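Local atomic coordinates of GGDEF and EAL domain-containing protein (Vibrio cholerae O1 str. 2010EL-1786, PDB entry 6PWK), a protein that probably acts as a receptor for the second messenger c-di-GMP in the signalling circuit that controls large adhesins and biofilm formation. Residues L74-R77 against L78-S81; I89-I92 against S93-E96; I376-T379 against A380-G384. All coordinates share one frame; numbering follows the deposited sequence.

Contacts 1 and 2 belong to the GGDEF part of the chain and contact 3 to the EAL part, in that order along the sequence. Contact 1 is the end of helix 53-80, and contact 2 follows as the turn between antiparallel strands 88-90 and 96-102. Their centres are 13 Å apart, and Ile89 packs on the helix end, its CD1 4.0 Å from Lys79 CA and its CG2 4.1 Å from Leu78 CD2. Contact 3, at the end of helix 367-382, has its centre about 41 Å from that of contact 2. Contact 2 includes Glu96 of a c-di-GMP pocket, whereas contacts 1 and 3 are helix ends in separate domains.

Contact 1: L74-R77 against L78-S81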
# COMPACT_ATOMS: atom_id res chain seq x y z
N LEU A 74 -14.46 -16.36 12.46
CA LEU A 74 -14.96 -16.88 11.19
C LEU A 74 -14.45 -18.30 10.94
O LEU A 74 -15.19 -19.16 10.46
CB LEU A 74 -14.55 -15.96 10.04
CG LEU A 74 -14.84 -16.44 8.62
CD1 LEU A 74 -16.30 -16.82 8.45
CD2 LEU A 74 -14.45 -15.37 7.61
N ALA A 75 -13.19 -18.57 11.29
CA ALA A 75 -12.65 -19.91 11.14
C ALA A 75 -13.36 -20.90 12.06
O ALA A 75 -13.79 -21.98 11.63
CB ALA A 75 -11.15 -19.91 11.41
N ASP A 76 -13.51 -20.54 13.34
CA ASP A 76 -14.21 -21.41 14.28
C ASP A 76 -15.65 -21.63 13.85
O ASP A 76 -16.16 -22.76 13.89
CB ASP A 76 -14.17 -20.81 15.69
CG ASP A 76 -12.79 -20.89 16.32
OD1 ASP A 76 -11.96 -21.69 15.84
OD2 ASP A 76 -12.54 -20.17 17.30
N ARG A 77 -16.34 -20.56 13.44
CA ARG A 77 -17.73 -20.71 13.01
C ARG A 77 -17.82 -21.53 11.73
O ARG A 77 -18.76 -22.32 11.56
CB ARG A 77 -18.36 -19.33 12.80
CG ARG A 77 -18.40 -18.47 14.06
CD ARG A 77 -19.41 -18.99 15.06
NE ARG A 77 -19.54 -18.09 16.20
CZ ARG A 77 -20.37 -18.29 17.21
NH1 ARG A 77 -21.15 -19.36 17.23
NH2 ARG A 77 -20.43 -17.42 18.21
N LEU A 78 -16.85 -21.37 10.82
CA LEU A 78 -16.91 -22.08 9.55
C LEU A 78 -16.62 -23.57 9.73
O LEU A 78 -17.29 -24.41 9.12
CB LEU A 78 -15.93 -21.46 8.56
CG LEU A 78 -15.98 -21.94 7.11
CD1 LEU A 78 -17.36 -21.71 6.51
CD2 LEU A 78 -14.91 -21.25 6.28
N LYS A 79 -15.64 -23.91 10.57
CA LYS A 79 -15.21 -25.30 10.66
C LYS A 79 -16.14 -26.13 11.52
O LYS A 79 -16.42 -27.29 11.20
CB LYS A 79 -13.77 -25.37 11.17
CG LYS A 79 -13.57 -24.95 12.62
CD LYS A 79 -12.11 -24.58 12.88
CE LYS A 79 -11.83 -24.44 14.36
NZ LYS A 79 -10.50 -23.83 14.61
N ASN A 80 -16.66 -25.56 12.62
CA ASN A 80 -17.56 -26.32 13.47
C ASN A 80 -18.90 -26.57 12.78
O ASN A 80 -19.59 -27.54 13.11
CB ASN A 80 -17.77 -25.60 14.80
CG ASN A 80 -17.28 -26.42 15.98
OD1 ASN A 80 -16.08 -26.51 16.24
ND2 ASN A 80 -18.21 -27.03 16.71
N SER A 81 -19.27 -25.72 11.83
CA SER A 81 -20.40 -25.98 10.96
C SER A 81 -19.93 -26.72 9.71
O SER A 81 -18.73 -26.79 9.42
CB SER A 81 -21.09 -24.68 10.57
OG SER A 81 -21.40 -23.90 11.71
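The charged contact joins Asp76 and Lys79, one turn apart on the same helix. Their side chains run side by side and point the same way, and Lys79 NZ forms a salt bridge with Asp76 OD1 at 2.9 Å, standing nearly in line with the CG-OD1 bond. Lys79 chi1 of 68° sets CG between its backbone N and carbonyl carbon, and the extended chain then runs past Ala75 O to the carboxylate.

Backbone hydrogen bonds make the helical framework. Leu78 N reaches Leu74 O at 2.8 Å, Lys79 N reaches Ala75 O at 2.9 Å, and Asn80 N reaches Asp76 O at 3.1 Å. At the last step the pattern frays: Ser81 N to Arg77 O is a weak 3.4 Å. The Ser81 hydroxyl supplements it, OG donating to Arg77 O at 3.1 Å with a C=O...OG angle of 166°, so the carbonyl takes the hydroxyl and, weakly, the amide.

The stretch closes helix 53-80. Leu74 packs on Ala52, just ahead of that helix, and with Arg77 on Ile123, while Ser81 meets Cys119, just beyond helix 106-118. From here the chain leads on to strand 88-90, an outermost strand of the five-stranded sheet.

Contact 2: I89-I92 against S93-E96; sequences IARI and STYE. With C2E (9,9'-[(2R,3R,3aS,5S,7aR,9R,10R,10aS,12S,14aR)-3,5,10,12-tetrahydroxy-5,12-dioxidooctahydro-2H,7H-difuro[3,2-d:3',2'-j][1,3,7,9,2,8]tetraoxadiphosphacyclododecine-2,9-diyl]bis(2-amino-1,9-dihydro-6H-purin-6-one)), chain D.
Ile92 N and Ser93 N both direct weak hydrogen bonds to Glu96 O, each 3.3 Å long, which span the turn that takes the chain from strand 88-90 back into antiparallel strand 96-102.

On one side of the turn, Arg91 holds the backbone of Thr94. Its CG lies anti to the backbone N (chi1 -173°) and the chain is extended to NE, which carries the guanidinium past Ser93 O to Thr94 O. NH2 donates to Thr94 O at 3.1 Å with an N-H...O angle of 161°. The oxygen lies at the guanidinium edge, in its plane, and NH2 in turn meets a lone pair in the carbonyl plane. NE adds a weak bond to the same oxygen. NH2, with this weak help from NE, and the salt bridge from NH1 to Asp20 together limit the rotation of the group.

Glu96 faces the ligand. Its CG lies 4.2 Å from Ile92 CG1, and the chain beyond CG is extended toward a guanine of c-di-GMP. OE1 accepts from N11 at 2.6 Å and OE2 from N21 at 3.2 Å, a two-pronged reading of the guanine N-H edge. Ser93 OG gives OE1 a further, weak bond of 3.4 Å. Ile92 O is bonded to Arg28 NH1, which also bonds the ligand and so ties the turn to a second pocket residue. Asp68 of the second subunit binds the same c-di-GMP.

This is the hairpin that bears the GGDEF signature in diguanylate cyclases. Here Ser93-Glu96 read STYE in place of GGDE, a degenerate form consistent with a receptor domain rather than a cyclase, and its retained glutamate binds c-di-GMP.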
# COMPACT_ATOMS: atom_id res chain seq x y z
N ILE A 89 -10.71 -27.52 4.81
CA ILE A 89 -10.94 -26.10 5.04
C ILE A 89 -9.59 -25.48 5.38
O ILE A 89 -8.94 -25.89 6.35
CB ILE A 89 -11.96 -25.84 6.16
CG1 ILE A 89 -13.28 -26.54 5.84
CG2 ILE A 89 -12.19 -24.34 6.33
CD1 ILE A 89 -14.38 -26.26 6.85
N ALA A 90 -9.17 -24.50 4.59
CA ALA A 90 -7.86 -23.90 4.76
C ALA A 90 -7.94 -22.39 4.53
O ALA A 90 -8.89 -21.88 3.93
CB ALA A 90 -6.83 -24.51 3.80
N ARG A 91 -6.93 -21.69 5.03
CA ARG A 91 -6.78 -20.25 4.83
C ARG A 91 -5.71 -20.06 3.76
O ARG A 91 -4.51 -20.07 4.06
CB ARG A 91 -6.42 -19.56 6.14
CG ARG A 91 -6.42 -18.04 6.06
CD ARG A 91 -5.92 -17.44 7.36
NE ARG A 91 -5.77 -15.99 7.27
CZ ARG A 91 -5.05 -15.27 8.12
NH1 ARG A 91 -4.41 -15.86 9.12
NH2 ARG A 91 -4.96 -13.95 7.96
N ILE A 92 -6.14 -19.88 2.51
CA ILE A 92 -5.21 -19.88 1.39
C ILE A 92 -4.55 -18.52 1.17
O ILE A 92 -3.56 -18.44 0.43
CB ILE A 92 -5.93 -20.32 0.10
CG1 ILE A 92 -6.95 -19.27 -0.33
CG2 ILE A 92 -6.63 -21.66 0.32
CD1 ILE A 92 -7.75 -19.67 -1.55
N SER A 93 -5.08 -17.46 1.77
CA SER A 93 -4.47 -16.14 1.67
C SER A 93 -4.91 -15.32 2.88
O SER A 93 -5.53 -15.85 3.81
CB SER A 93 -4.85 -15.46 0.34
OG SER A 93 -5.46 -14.20 0.58
N THR A 94 -4.57 -14.03 2.87
CA THR A 94 -4.82 -13.20 4.04
C THR A 94 -6.31 -13.09 4.34
O THR A 94 -6.72 -13.20 5.50
CB THR A 94 -4.21 -11.81 3.82
OG1 THR A 94 -2.82 -11.94 3.48
CG2 THR A 94 -4.33 -10.97 5.09
N TYR A 95 -7.13 -12.87 3.31
CA TYR A 95 -8.54 -12.58 3.52
C TYR A 95 -9.48 -13.56 2.82
O TYR A 95 -10.69 -13.31 2.77
CB TYR A 95 -8.86 -11.15 3.05
CG TYR A 95 -7.98 -10.10 3.69
CD1 TYR A 95 -8.02 -9.88 5.07
CD2 TYR A 95 -7.13 -9.32 2.93
CE1 TYR A 95 -7.23 -8.92 5.66
CE2 TYR A 95 -6.33 -8.35 3.51
CZ TYR A 95 -6.39 -8.15 4.87
OH TYR A 95 -5.59 -7.19 5.46
N GLU A 96 -8.97 -14.66 2.29
CA GLU A 96 -9.82 -15.64 1.63
C GLU A 96 -9.51 -17.04 2.12
O GLU A 96 -8.36 -17.38 2.42
CB GLU A 96 -9.68 -15.57 0.10
CG GLU A 96 -8.28 -15.32 -0.40
CD GLU A 96 -8.26 -14.75 -1.81
OE1 GLU A 96 -7.15 -14.57 -2.36
OE2 GLU A 96 -9.34 -14.46 -2.35
P1 C2E D . -2.31 -15.29 -11.57
O2P C2E D . -2.29 -14.20 -10.53
O1P C2E D . -2.05 -14.57 -12.85
O5' C2E D . -1.05 -16.32 -11.48
C5' C2E D . -0.65 -17.02 -12.62
C4' C2E D . 0.54 -17.86 -12.10
O4' C2E D . 1.46 -17.05 -11.66
C3' C2E D . 0.04 -18.50 -10.79
O3' C2E D . -0.56 -19.69 -11.00
C2' C2E D . 1.31 -18.65 -9.93
O2' C2E D . 1.88 -20.02 -10.09
C1' C2E D . 2.19 -17.83 -10.45
N9 C2E D . 2.77 -16.94 -9.47
C8 C2E D . 1.68 -16.13 -9.43
N7 C2E D . 1.97 -15.15 -8.53
C5 C2E D . 3.20 -15.36 -8.05
C6 C2E D . 4.09 -14.63 -7.01
O6 C2E D . 3.73 -13.64 -6.46
N1 C2E D . 5.41 -15.11 -6.70
C2 C2E D . 5.92 -16.30 -7.34
N2 C2E D . 7.23 -16.89 -7.10
N3 C2E D . 5.06 -16.97 -8.31
C4 C2E D . 3.69 -16.47 -8.64
P11 C2E D . -1.36 -20.24 -9.64
O21 C2E D . -0.67 -20.12 -8.29
O11 C2E D . -1.51 -21.72 -9.83
O5A C2E D . -2.89 -19.63 -9.80
C5A C2E D . -3.28 -19.27 -11.09
C4A C2E D . -4.50 -18.44 -10.99
O4A C2E D . -5.28 -18.88 -10.03
C3A C2E D . -4.04 -16.88 -10.56
O3A C2E D . -3.77 -16.04 -11.77
C2A C2E D . -4.98 -16.41 -9.95
O2A C2E D . -5.95 -15.80 -10.93
C1A C2E D . -5.64 -17.68 -9.18
N91 C2E D . -5.19 -17.80 -7.95
C81 C2E D . -4.12 -18.49 -7.51
N71 C2E D . -4.09 -18.33 -6.17
C51 C2E D . -5.12 -17.56 -5.82
C61 C2E D . -5.59 -17.05 -4.46
O61 C2E D . -4.98 -17.35 -3.50
N11 C2E D . -6.76 -16.22 -4.33
C21 C2E D . -7.51 -15.86 -5.50
N21 C2E D . -8.69 -15.02 -5.39
N31 C2E D . -7.04 -16.36 -6.80
C41 C2E D . -5.82 -17.23 -6.93

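Contact 3: I376-T379 against A380-G384; sequences ISRT and AHNLG
Arg378 O receives the shortest sound bond across the two segments: Asn382 N donates to it at 2.7 Å with an N-H...O angle of 167°. The Asn382 side chain folds back over the same carbonyl, CG anti to its own carbonyl carbon (chi1 -69°). That lays the amide beside Arg378 O, but ND2 lies at a poor angle for bonding and merely packs there, 3.9 Å from Arg378 CB.

One residue earlier, His381 N bonds Ser377 O at 3.2 Å, and the imidazole approaches that oxygen obliquely. One residue later the helix weakens: Leu383 N to Thr379 O is a weak 3.4 Å. Leu383 CD1 lies beside this oxygen, and its side chain continues onto Ile346 and Asn347 of helix 345-349. Gly384 then turns away with a positive phi of 74°, its N bonded to His381 O at 2.8 Å, within a Schellman motif made by that phi and two bonds back into the last turn.

Helix 367-382 is the crossover of a beta-alpha-beta unit, with Ile376 packed on Leu356 and Ala380 on Val354 of strand 353-356; the glycine turn leads into strand 386-389. The hydroxyls of Ser377 and Thr379 are satisfied by Leu373 O and Ser375 O, one turn earlier. The chemistry thus implies a helix end held by main-chain bonds and the Schellman turn, with no salt bridge between the two segments.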
# COMPACT_ATOMS: atom_id res chain seq x y z
N ILE A 376 -32.43 8.00 1.60
CA ILE A 376 -31.28 8.45 0.83
C ILE A 376 -31.71 9.31 -0.36
O ILE A 376 -30.88 10.04 -0.91
CB ILE A 376 -30.44 7.24 0.36
CG1 ILE A 376 -31.20 6.43 -0.70
CG2 ILE A 376 -30.07 6.36 1.54
CD1 ILE A 376 -30.40 5.26 -1.24
N SER A 377 -32.98 9.24 -0.75
CA SER A 377 -33.46 10.07 -1.85
C SER A 377 -33.64 11.52 -1.41
O SER A 377 -33.24 12.45 -2.12
CB SER A 377 -34.77 9.51 -2.40
OG SER A 377 -34.65 8.13 -2.69
N ARG A 378 -34.25 11.72 -0.24
CA ARG A 378 -34.41 13.07 0.30
C ARG A 378 -33.06 13.72 0.55
O ARG A 378 -32.85 14.89 0.21
CB ARG A 378 -35.22 13.03 1.60
CG ARG A 378 -36.71 13.22 1.44
CD ARG A 378 -37.31 13.71 2.76
NE ARG A 378 -38.77 13.72 2.75
CZ ARG A 378 -39.53 12.76 3.25
NH1 ARG A 378 -38.97 11.69 3.80
NH2 ARG A 378 -40.85 12.85 3.20
N THR A 379 -32.13 12.98 1.15
CA THR A 379 -30.82 13.53 1.50
C THR A 379 -30.12 14.14 0.30
O THR A 379 -29.53 15.22 0.40
CB THR A 379 -29.95 12.44 2.13
OG1 THR A 379 -30.53 12.02 3.38
CG2 THR A 379 -28.54 12.94 2.38
N ALA A 380 -30.20 13.48 -0.85
CA ALA A 380 -29.55 14.01 -2.05
C ALA A 380 -30.28 15.24 -2.57
O ALA A 380 -29.66 16.26 -2.88
CB ALA A 380 -29.47 12.92 -3.12
N HIS A 381 -31.61 15.16 -2.68
CA HIS A 381 -32.38 16.28 -3.23
C HIS A 381 -32.34 17.49 -2.30
O HIS A 381 -32.29 18.63 -2.77
CB HIS A 381 -33.82 15.85 -3.49
CG HIS A 381 -33.96 14.90 -4.64
ND1 HIS A 381 -34.65 13.72 -4.55
CD2 HIS A 381 -33.50 14.97 -5.92
CE1 HIS A 381 -34.61 13.09 -5.71
NE2 HIS A 381 -33.92 13.83 -6.56
N ASN A 382 -32.39 17.26 -0.98
CA ASN A 382 -32.29 18.37 -0.05
C ASN A 382 -30.99 19.14 -0.22
O ASN A 382 -30.95 20.35 -0.00
CB ASN A 382 -32.42 17.87 1.39
CG ASN A 382 -33.82 17.38 1.71
OD1 ASN A 382 -34.79 17.75 1.05
ND2 ASN A 382 -33.93 16.55 2.75
N LEU A 383 -29.92 18.45 -0.62
CA LEU A 383 -28.65 19.08 -0.94
C LEU A 383 -28.58 19.54 -2.39
O LEU A 383 -27.52 20.02 -2.82
CB LEU A 383 -27.50 18.12 -0.64
CG LEU A 383 -27.14 17.95 0.83
CD1 LEU A 383 -26.46 16.61 1.07
CD2 LEU A 383 -26.26 19.09 1.30
N GLY A 384 -29.66 19.41 -3.15
CA GLY A 384 -29.65 19.81 -4.55
C GLY A 384 -28.89 18.87 -5.45
O GLY A 384 -28.31 19.32 -6.45